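Local atomic coordinates of NikO protein (Streptomyces tendae, PDB entry 4FQD), a protein that catalyses an enolpyruvyl transfer essential in nikkomycin biosynthesis and belongs to the MurA subfamily of the EPSP synthase family. Residues A27-G32 with A81-T86. The protein carries 4 engineered substitutions. Sequence-based numbering, arbitrary orientation.
Sequences AVRTSG and ADETFT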
# COMPACT_ATOMS: atom_id res chain seq x y z
N ALA A 27 3.17 -30.57 -17.24
CA ALA A 27 4.33 -29.82 -16.77
C ALA A 27 4.66 -28.69 -17.73
O ALA A 27 4.44 -28.79 -18.94
CB ALA A 27 5.52 -30.74 -16.60
N VAL A 28 5.19 -27.60 -17.19
CA VAL A 28 5.61 -26.46 -18.00
C VAL A 28 7.06 -26.10 -17.72
O VAL A 28 7.51 -26.15 -16.58
CB VAL A 28 4.72 -25.22 -17.75
CG1 VAL A 28 3.33 -25.44 -18.33
CG2 VAL A 28 4.63 -24.91 -16.26
N ARG A 29 7.79 -25.73 -18.77
CA ARG A 29 9.16 -25.27 -18.60
C ARG A 29 9.25 -23.78 -18.92
O ARG A 29 8.73 -23.31 -19.93
CB ARG A 29 10.13 -26.07 -19.47
CG ARG A 29 9.83 -26.05 -20.96
CD ARG A 29 10.87 -26.83 -21.75
NE ARG A 29 12.21 -26.28 -21.60
CZ ARG A 29 13.28 -26.99 -21.26
NH1 ARG A 29 13.17 -28.29 -21.03
NH2 ARG A 29 14.47 -26.40 -21.15
N THR A 30 9.90 -23.04 -18.04
CA THR A 30 10.02 -21.59 -18.19
C THR A 30 11.16 -21.22 -19.13
O THR A 30 12.08 -22.01 -19.35
CB THR A 30 10.24 -20.90 -16.84
OG1 THR A 30 11.43 -21.43 -16.22
CG2 THR A 30 9.06 -21.13 -15.92
N SER A 31 11.09 -20.02 -19.68
CA SER A 31 12.18 -19.47 -20.47
C SER A 31 12.93 -18.44 -19.64
O SER A 31 12.47 -18.03 -18.58
CB SER A 31 11.66 -18.84 -21.76
OG SER A 31 11.07 -19.82 -22.60
N GLY A 32 14.10 -18.02 -20.13
CA GLY A 32 14.93 -17.07 -19.41
C GLY A 32 14.28 -15.70 -19.27
O GLY A 32 13.39 -15.35 -20.04
N ALA A 81 17.53 -24.82 -30.58
CA ALA A 81 17.54 -26.20 -30.11
C ALA A 81 17.88 -26.30 -28.63
O ALA A 81 17.17 -26.95 -27.86
CB ALA A 81 18.51 -27.03 -30.94
N ASP A 82 18.97 -25.65 -28.23
CA ASP A 82 19.36 -25.64 -26.82
C ASP A 82 19.16 -24.26 -26.20
O ASP A 82 19.66 -23.98 -25.11
CB ASP A 82 20.81 -26.11 -26.65
CG ASP A 82 21.79 -25.27 -27.43
OD1 ASP A 82 21.38 -24.66 -28.43
OD2 ASP A 82 22.98 -25.23 -27.04
N GLU A 83 18.42 -23.40 -26.90
CA GLU A 83 18.08 -22.06 -26.42
C GLU A 83 19.30 -21.27 -25.98
O GLU A 83 19.35 -20.75 -24.87
CB GLU A 83 17.06 -22.15 -25.28
CG GLU A 83 15.80 -22.93 -25.65
CD GLU A 83 14.68 -22.72 -24.66
OE1 GLU A 83 14.69 -23.35 -23.58
OE2 GLU A 83 13.77 -21.91 -24.95
N THR A 84 20.28 -21.17 -26.87
CA THR A 84 21.53 -20.49 -26.56
C THR A 84 21.77 -19.30 -27.49
O THR A 84 21.76 -19.45 -28.71
CB THR A 84 22.73 -21.45 -26.64
OG1 THR A 84 22.56 -22.52 -25.70
CG2 THR A 84 24.02 -20.72 -26.34
N PHE A 85 21.99 -18.13 -26.90
CA PHE A 85 22.24 -16.92 -27.66
C PHE A 85 23.70 -16.52 -27.52
O PHE A 85 24.17 -16.20 -26.42
CB PHE A 85 21.35 -15.78 -27.15
CG PHE A 85 21.24 -14.63 -28.10
CD1 PHE A 85 21.52 -14.79 -29.45
CD2 PHE A 85 20.85 -13.38 -27.65
CE1 PHE A 85 21.41 -13.72 -30.33
CE2 PHE A 85 20.74 -12.31 -28.52
CZ PHE A 85 21.02 -12.48 -29.86
N THR A 86 24.43 -16.54 -28.63
CA THR A 86 25.84 -16.15 -28.62
C THR A 86 26.06 -14.86 -29.39
O THR A 86 25.80 -14.78 -30.59
CB THR A 86 26.73 -17.26 -29.21
OG1 THR A 86 26.59 -18.46 -28.43
CG2 THR A 86 28.19 -16.83 -29.19
O HOH W 1 15.80 -23.57 -20.31
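Ser31 and Glu83 mark the closest backbone approach of residues 27-32 and 81-86, with their CA atoms 8.8 Å apart. No direct hydrogen bond joins the segments; the contact is made by side chains and one bridging water. The protein has the inverse alpha/beta barrel fold of the enolpyruvyl transferases, built from two globular domains. Strand 27-29 is an edge strand paired with strand 283-286. Just beyond it, residues 30-32 lead across toward the other domain, where strands 75-79 and 84-88 form a hairpin. At the hairpin turn, Glu83 and Thr84 both face Asp79 in a G1 beta bulge. Glu83 takes the left-handed backbone conformation, phi and psi both 53°. The contact thus links an edge strand of one sheet to a hairpin turn of another, at the surface of the chain.

Arg29 and Glu83 reach toward each other from opposite directions. The Glu83 chain runs extended beyond CG and carries its carboxylate across the gap. A bend at chi3 (-61°) brings the Arg29 guanidinium to this carboxylate. NH2 of Arg29 stands 3.9 Å from OE1 of Glu83, a long salt bridge. The guanidinium and carboxylate planes are turned 63° apart, so the two groups do not form a flat, paired arrangement. At this distance the attraction is probably mainly electrostatic. The other carboxylate oxygen, OE2 of Glu83, lies 4.1 Å from OG of Ser31, too far for a hydrogen bond. The side chain of Ser31 rests on Pro57, and the backbone N of Ser31 is hydrogen-bonded to OE1 of Glu267. A water completes the link: it accepts from NH2 of Arg29 at 3.2 Å and donates weakly to OE1 of Glu83 at 3.5 Å.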